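Local coordinates for protein putative dehydrogenase (Amycolatopsis orientalis, PDB 5A9T) that is an imine reductase that probably uses NADPH to reduce cyclic imines to amines such as methyltetrahydroisoquinoline, at residues 89-94 / 112-117; 118-123 / 165-170. All coordinates share one frame; numbering follows the deposited sequence.

Contact 1 (89-94 / 112-117); sequences RVVVNL and HGTGYL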
ATOM      1  N   ARG A  89       8.117 -27.741 -30.340  1.00 14.62           N
ATOM      2  CA  ARG A  89       8.039 -27.727 -28.843  1.00 13.72           C
ATOM      3  C   ARG A  89       7.672 -26.371 -28.414  1.00 12.85           C
ATOM      4  O   ARG A  89       7.316 -25.486 -29.209  1.00 15.23           O
ATOM      5  CB  ARG A  89       9.370 -28.222 -28.264  1.00 13.27           C
ATOM      6  CG  ARG A  89       9.790 -29.593 -28.835  1.00 14.51           C
ATOM      7  CD  ARG A  89      11.039 -30.166 -28.204  1.00 14.14           C
ATOM      8  NE  ARG A  89      11.428 -31.391 -28.934  1.00 15.68           N
ATOM      9  CZ  ARG A  89      10.884 -32.561 -28.667  1.00 16.85           C
ATOM     10  NH1 ARG A  89      10.115 -32.821 -27.665  1.00 15.14           N
ATOM     11  NH2 ARG A  89      11.123 -33.590 -29.507  1.00 16.97           N
ATOM     12  N   VAL A  90       7.495 -26.216 -27.081  1.00 14.16           N
ATOM     13  CA  VAL A  90       6.994 -24.962 -26.430  1.00 13.17           C
ATOM     14  C   VAL A  90       7.940 -24.585 -25.335  1.00 14.57           C
ATOM     15  O   VAL A  90       8.288 -25.428 -24.494  1.00 14.33           O
ATOM     16  CB  VAL A  90       5.582 -25.214 -25.904  1.00 16.40           C
ATOM     17  CG1 VAL A  90       5.128 -24.106 -24.987  1.00 19.10           C
ATOM     18  CG2 VAL A  90       4.633 -25.460 -27.077  1.00 17.13           C
ATOM     19  N   VAL A  91       8.302 -23.307 -25.276  1.00 13.19           N
ATOM     20  CA  VAL A  91       9.118 -22.723 -24.179  1.00 13.32           C
ATOM     21  C   VAL A  91       8.207 -21.855 -23.349  1.00 12.94           C
ATOM     22  O   VAL A  91       7.582 -20.920 -23.864  1.00 12.99           O
ATOM     23  CB  VAL A  91      10.276 -21.966 -24.753  1.00 13.52           C
ATOM     24  CG1 VAL A  91      10.877 -21.068 -23.648  1.00 15.02           C
ATOM     25  CG2 VAL A  91      11.351 -22.922 -25.360  1.00 15.33           C
ATOM     26  N   VAL A  92       8.172 -22.124 -22.042  1.00 13.45           N
ATOM     27  CA  VAL A  92       7.621 -21.253 -21.022  1.00 13.31           C
ATOM     28  C   VAL A  92       8.796 -20.708 -20.266  1.00 13.36           C
ATOM     29  O   VAL A  92       9.457 -21.436 -19.498  1.00 14.07           O
ATOM     30  CB  VAL A  92       6.636 -21.966 -20.153  1.00 13.64           C
ATOM     31  CG1 VAL A  92       6.075 -21.038 -19.063  1.00 16.21           C
ATOM     32  CG2 VAL A  92       5.475 -22.516 -20.924  1.00 17.24           C
ATOM     33  N   ASN A  93       9.120 -19.421 -20.507  1.00 13.90           N
ATOM     34  CA  ASN A  93      10.246 -18.774 -19.928  1.00 14.72           C
ATOM     35  C   ASN A  93       9.857 -18.005 -18.689  1.00 15.12           C
ATOM     36  O   ASN A  93       9.160 -17.012 -18.822  1.00 15.58           O
ATOM     37  CB  ASN A  93      10.833 -17.817 -20.941  1.00 16.63           C
ATOM     38  CG  ASN A  93      12.180 -17.242 -20.484  1.00 19.14           C
ATOM     39  OD1 ASN A  93      12.656 -17.477 -19.383  1.00 20.14           O
ATOM     40  ND2 ASN A  93      12.828 -16.420 -21.402  1.00 21.15           N
ATOM     41  N   LEU A  94      10.417 -18.436 -17.562  1.00 15.34           N
ATOM     42  CA  LEU A  94      10.049 -17.835 -16.245  1.00 16.34           C
ATOM     43  C   LEU A  94      11.140 -16.943 -15.742  1.00 18.38           C
ATOM     44  O   LEU A  94      11.057 -16.501 -14.563  1.00 19.36           O
ATOM     45  CB  LEU A  94       9.632 -18.896 -15.307  1.00 15.61           C
ATOM     46  CG  LEU A  94       8.441 -19.719 -15.706  1.00 17.95           C
ATOM     47  CD1 LEU A  94       8.111 -20.820 -14.720  1.00 18.83           C
ATOM     48  CD2 LEU A  94       7.182 -18.869 -15.938  1.00 19.44           C
ATOM     49  N   HIS A 112      12.579 -20.616 -34.670  1.00 20.23           N
ATOM     50  CA  HIS A 112      12.890 -21.978 -34.494  1.00 21.65           C
ATOM     51  C   HIS A 112      11.611 -22.894 -34.664  1.00 17.99           C
ATOM     52  O   HIS A 112      11.756 -24.119 -34.533  1.00 21.56           O
ATOM     53  CB  HIS A 112      13.447 -22.186 -33.111  1.00 26.66           C
ATOM     54  CG  HIS A 112      14.859 -21.805 -32.975  1.00 29.09           C
ATOM     55  ND1 HIS A 112      15.260 -20.510 -32.672  1.00 29.39           N
ATOM     56  CD2 HIS A 112      15.991 -22.546 -33.051  1.00 35.40           C
ATOM     57  CE1 HIS A 112      16.586 -20.469 -32.638  1.00 36.89           C
ATOM     58  NE2 HIS A 112      17.049 -21.694 -32.823  1.00 41.09           N
ATOM     59  N   GLY A 113      10.426 -22.312 -34.845  1.00 17.22           N
ATOM     60  CA  GLY A 113       9.209 -23.118 -34.899  1.00 17.49           C
ATOM     61  C   GLY A 113       8.752 -23.585 -33.554  1.00 17.50           C
ATOM     62  O   GLY A 113       8.092 -24.649 -33.423  1.00 17.74           O
ATOM     63  N   THR A 114       9.023 -22.750 -32.530  1.00 18.14           N
ATOM     64  CA  THR A 114       8.742 -23.092 -31.110  1.00 15.48           C
ATOM     65  C   THR A 114       7.736 -22.136 -30.529  1.00 15.33           C
ATOM     66  O   THR A 114       7.815 -20.935 -30.751  1.00 17.42           O
ATOM     67  CB  THR A 114      10.066 -22.919 -30.366  1.00 16.49           C
ATOM     68  OG1 THR A 114      11.113 -23.771 -30.982  1.00 17.91           O
ATOM     69  CG2 THR A 114       9.911 -23.330 -28.876  1.00 17.12           C
ATOM     70  N   GLY A 115       6.761 -22.645 -29.820  1.00 15.16           N
ATOM     71  CA  GLY A 115       5.749 -21.785 -29.147  1.00 15.49           C
ATOM     72  C   GLY A 115       6.394 -21.134 -27.951  1.00 15.47           C
ATOM     73  O   GLY A 115       7.391 -21.655 -27.403  1.00 16.14           O
ATOM     74  N   TYR A 116       5.824 -20.004 -27.555  1.00 14.93           N
ATOM     75  CA  TYR A 116       6.478 -19.245 -26.523  1.00 14.63           C
ATOM     76  C   TYR A 116       5.503 -18.577 -25.588  1.00 16.00           C
ATOM     77  O   TYR A 116       4.580 -17.920 -26.074  1.00 17.35           O
ATOM     78  CB  TYR A 116       7.413 -18.173 -27.138  1.00 16.88           C
ATOM     79  CG  TYR A 116       8.240 -17.480 -26.142  1.00 15.49           C
ATOM     80  CD1 TYR A 116       9.479 -17.984 -25.648  1.00 15.25           C
ATOM     81  CD2 TYR A 116       7.787 -16.249 -25.578  1.00 17.07           C
ATOM     82  CE1 TYR A 116      10.213 -17.327 -24.637  1.00 17.46           C
ATOM     83  CE2 TYR A 116       8.581 -15.617 -24.615  1.00 15.48           C
ATOM     84  CZ  TYR A 116       9.684 -16.067 -24.159  1.00 15.47           C
ATOM     85  OH  TYR A 116      10.546 -15.531 -23.190  1.00 17.63           O
ATOM     86  N   LEU A 117       5.706 -18.717 -24.297  1.00 15.61           N
ATOM     87  CA  LEU A 117       4.961 -17.953 -23.274  1.00 16.77           C
ATOM     88  C   LEU A 117       6.006 -17.453 -22.288  1.00 16.03           C
ATOM     89  O   LEU A 117       6.921 -18.162 -21.880  1.00 16.58           O
ATOM     90  CB  LEU A 117       3.845 -18.911 -22.692  1.00 18.00           C
ATOM     91  CG  LEU A 117       2.829 -18.329 -21.817  1.00 21.66           C
ATOM     92  CD1 LEU A 117       1.948 -17.368 -22.621  1.00 20.27           C
ATOM     93  CD2 LEU A 117       2.087 -19.451 -21.122  1.00 19.73           C
TER
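Y116 and N93 meet through their polar tips on one face of two nearly parallel strands whose short axes come within 4.6 Å. From CB, a chi1 of -173° puts CG anti to the backbone N, near V91 O, and the ring of Y116 then leans along strand 90-93. CD1 and CE1 each lie near CG1 of V91, CE1 at 3.9 Å, and CE1 and CZ both approach CB of N93. At the tip, OH accepts a bent hydrogen bond from N93 ND2 at 3.0 Å (141° at the hydrogen), with the amide plane 84° from the ring. Y116 OH also bonds D118 OD1, giving it two partners. N93 OD1 accepts from the backbone N of N95, an NADP(+)-binding residue, engaging both ends of the amide. An alanine in place of Y116 would probably leave N93 ND2 and D118 OD1 without this hydroxyl and open a gap beside V91 CG1. Four backbone bonds fix the register: G115 N to R89 O, V91 N to G115 O (2.8 Å, almost straight), L117 N to V91 O and N93 N to L117 O. T114 CG2 also reaches V91 CG2 at 3.8 Å, while T114 OG1 bonds L86 O. The strands are the arms of a right-handed beta-alpha-beta crossover in the Rossmann-type domain; its helix 99-111 covers Y116 and T114, helix 141-152 covers V90 and L117 on the other face, and strand 64-67 flanks strand 90-93.

Contact 2 (118-123 / 165-170); sequences DGAIMV and GLAVLY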
ATOM      1  N   ASP A 118       5.857 -16.181 -21.848  1.00 16.11           N
ATOM      2  CA  ASP A 118       6.751 -15.603 -20.862  1.00 16.12           C
ATOM      3  C   ASP A 118       5.942 -15.543 -19.529  1.00 15.13           C
ATOM      4  O   ASP A 118       4.720 -15.280 -19.546  1.00 18.36           O
ATOM      5  CB  ASP A 118       7.156 -14.184 -21.304  1.00 19.15           C
ATOM      6  CG  ASP A 118       8.484 -13.807 -20.714  1.00 21.83           C
ATOM      7  OD1 ASP A 118       9.636 -14.285 -21.082  1.00 21.88           O
ATOM      8  OD2 ASP A 118       8.478 -13.069 -19.647  1.00 22.79           O
ATOM      9  N   GLY A 119       6.632 -15.826 -18.436  1.00 15.84           N
ATOM     10  CA  GLY A 119       5.912 -15.744 -17.190  1.00 15.68           C
ATOM     11  C   GLY A 119       6.732 -15.120 -16.097  1.00 15.97           C
ATOM     12  O   GLY A 119       7.969 -15.236 -16.062  1.00 17.77           O
ATOM     13  N   ALA A 120       6.009 -14.534 -15.154  1.00 14.18           N
ATOM     14  CA  ALA A 120       6.614 -13.904 -13.993  1.00 13.14           C
ATOM     15  C   ALA A 120       6.077 -14.563 -12.727  1.00 14.80           C
ATOM     16  O   ALA A 120       4.849 -14.617 -12.493  1.00 15.00           O
ATOM     17  CB  ALA A 120       6.299 -12.393 -13.979  1.00 15.80           C
ATOM     18  N   ILE A 121       6.968 -15.081 -11.916  1.00 14.83           N
ATOM     19  CA  ILE A 121       6.604 -15.795 -10.695  1.00 15.07           C
ATOM     20  C   ILE A 121       6.469 -14.798  -9.547  1.00 15.38           C
ATOM     21  O   ILE A 121       7.398 -14.070  -9.269  1.00 17.35           O
ATOM     22  CB  ILE A 121       7.682 -16.802 -10.383  1.00 15.14           C
ATOM     23  CG1 ILE A 121       7.845 -17.782 -11.568  1.00 18.34           C
ATOM     24  CG2 ILE A 121       7.302 -17.524  -9.116  1.00 17.84           C
ATOM     25  CD1 ILE A 121       9.077 -18.673 -11.445  1.00 17.71           C
ATOM     26  N   MET A 122       5.292 -14.750  -8.940  1.00 15.77           N
ATOM     27  CA  MET A 122       4.983 -13.682  -7.959  1.00 17.11           C
ATOM     28  C   MET A 122       5.165 -14.094  -6.548  1.00 19.89           C
ATOM     29  O   MET A 122       4.723 -13.338  -5.695  1.00 21.34           O
ATOM     30  CB  MET A 122       3.612 -13.154  -8.234  1.00 17.16           C
ATOM     31  CG  MET A 122       3.418 -12.612  -9.633  1.00 18.15           C
ATOM     32  SD  MET A 122       4.602 -11.373 -10.171  1.00 19.37           S
ATOM     33  CE  MET A 122       4.262 -10.022  -9.010  1.00 20.65           C
ATOM     34  N   VAL A 123       5.825 -15.173  -6.290  1.00 17.86           N
ATOM     35  CA  VAL A 123       6.015 -15.700  -4.923  1.00 20.05           C
ATOM     36  C   VAL A 123       7.386 -16.258  -4.822  1.00 19.83           C
ATOM     37  O   VAL A 123       8.096 -16.526  -5.807  1.00 19.00           O
ATOM     38  CB  VAL A 123       4.926 -16.761  -4.525  1.00 20.94           C
ATOM     39  CG1 VAL A 123       3.597 -16.120  -4.565  1.00 22.83           C
ATOM     40  CG2 VAL A 123       5.068 -17.977  -5.482  1.00 22.21           C
ATOM     41  N   GLY A 165       6.273  -9.089 -23.449  1.00 21.03           N
ATOM     42  CA  GLY A 165       6.852  -8.388 -22.300  1.00 20.72           C
ATOM     43  C   GLY A 165       5.821  -7.997 -21.218  1.00 18.74           C
ATOM     44  O   GLY A 165       6.290  -7.374 -20.229  1.00 19.52           O
ATOM     45  N   LEU A 166       4.547  -8.232 -21.314  1.00 18.21           N
ATOM     46  CA  LEU A 166       3.525  -7.752 -20.331  1.00 18.41           C
ATOM     47  C   LEU A 166       3.750  -8.364 -18.942  1.00 18.99           C
ATOM     48  O   LEU A 166       3.677  -7.664 -17.909  1.00 18.06           O
ATOM     49  CB  LEU A 166       2.094  -7.945 -20.699  1.00 21.11           C
ATOM     50  CG  LEU A 166       1.582  -7.177 -21.880  1.00 26.78           C
ATOM     51  CD1 LEU A 166       0.287  -7.797 -22.284  1.00 30.53           C
ATOM     52  CD2 LEU A 166       1.335  -5.691 -21.469  1.00 28.34           C
ATOM     53  N   ALA A 167       4.112  -9.668 -18.853  1.00 18.15           N
ATOM     54  CA  ALA A 167       4.328 -10.203 -17.507  1.00 16.33           C
ATOM     55  C   ALA A 167       5.467  -9.627 -16.818  1.00 16.51           C
ATOM     56  O   ALA A 167       5.293  -9.273 -15.588  1.00 15.84           O
ATOM     57  CB  ALA A 167       4.499 -11.762 -17.619  1.00 18.05           C
ATOM     58  N   VAL A 168       6.623  -9.413 -17.425  1.00 15.82           N
ATOM     59  CA  VAL A 168       7.809  -8.791 -16.767  0.50 16.72           C
ATOM     60  C   VAL A 168       7.411  -7.362 -16.426  1.00 15.32           C
ATOM     61  O   VAL A 168       7.814  -6.867 -15.375  1.00 15.82           O
ATOM     62  CB  VAL A 168       9.129  -8.726 -17.611  0.50 18.99           C
ATOM     63  CG1 VAL A 168      10.273  -8.038 -16.821  0.50 18.24           C
ATOM     64  CG2 VAL A 168       9.615 -10.106 -17.942  0.50 21.32           C
ATOM     65  N   LEU A 169       6.675  -6.697 -17.306  1.00 14.40           N
ATOM     66  CA  LEU A 169       6.346  -5.285 -17.034  1.00 13.89           C
ATOM     67  C   LEU A 169       5.413  -5.257 -15.793  1.00 15.16           C
ATOM     68  O   LEU A 169       5.605  -4.364 -14.926  1.00 14.68           O
ATOM     69  CB  LEU A 169       5.697  -4.672 -18.214  1.00 15.69           C
ATOM     70  CG  LEU A 169       5.292  -3.210 -18.127  1.00 16.47           C
ATOM     71  CD1 LEU A 169       6.487  -2.344 -17.826  1.00 17.84           C
ATOM     72  CD2 LEU A 169       4.600  -2.777 -19.395  1.00 19.56           C
ATOM     73  N   TYR A 170       4.395  -6.117 -15.724  1.00 14.95           N
ATOM     74  CA  TYR A 170       3.549  -6.142 -14.538  1.00 13.63           C
ATOM     75  C   TYR A 170       4.306  -6.427 -13.313  1.00 13.63           C
ATOM     76  O   TYR A 170       4.108  -5.841 -12.217  1.00 13.40           O
ATOM     77  CB  TYR A 170       2.420  -7.184 -14.704  1.00 15.42           C
ATOM     78  CG  TYR A 170       1.060  -6.676 -15.151  1.00 16.16           C
ATOM     79  CD1 TYR A 170       0.811  -6.288 -16.436  1.00 19.04           C
ATOM     80  CD2 TYR A 170       0.075  -6.598 -14.205  1.00 20.11           C
ATOM     81  CE1 TYR A 170      -0.574  -5.860 -16.754  1.00 19.30           C
ATOM     82  CE2 TYR A 170      -1.189  -6.175 -14.506  1.00 21.60           C
ATOM     83  CZ  TYR A 170      -1.461  -5.864 -15.751  1.00 18.58           C
ATOM     84  OH  TYR A 170      -2.859  -5.390 -15.816  1.00 24.55           O
TER
HETATM   85  O   HOH W   1       7.033 -10.807 -19.850  1.00 23.66           O
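D118 and V168 are joined through a water where strand 118-121 meets the first turn of helix 166-170, their short axes 7.0 Å apart at 22°. The D118 carboxylate, with CG anti to the backbone N (chi1 -154°), has different partners for its two oxygens: OD1, engaged by Y116, also bonds S96 OG, while OD2 turns to the helix. There the water donates to D118 OD2 at 2.7 Å and accepts from V168 N at 2.8 Å, bridging strand and helix where no direct hydrogen bond joins them. Next, G119 brings its CA to 4.2 Å from A167 CB. A120 then points its methyl at the helix, CB lying 3.7 Å from A167 O and 4.1 Å from A167 CB. The A120 and A167 CA atoms are 5.6 Å apart, a close approach that rests on small side chains. Further along the helix, Y170 meets the ring of F202 of the second subunit. Chemically, the contact sets two alanine methyls beside a buried carboxylate. The V168 N-H, relayed by the water, and the nearby start of the helix would probably help stabilise a negative charge on D118, at the junction of the nucleotide-binding domain and the long helix 166-193.

In the fold
From the N terminus, the chain first lays down strands 7-11, 30-34 and 64-67. Strand 90-93 follows, and contact 1 closes a loop of 17 residues, mostly helix 99-111, when strand 115-121 pairs with it. Contact 2 opens on that same strand and closes a longer loop, through strands 134-139 and 156-161 with helix 141-152, at the start of helix 166-193. The two loops stand in series, neither nested nor crossed. They join directly where N93 O lies 2.8 Å from G119 N, a probable hydrogen bond, and L94 packs on G119 and I121. Strand 115-121 thus ties the Rossmann-type sheet to the helix leading into the C-terminal domain.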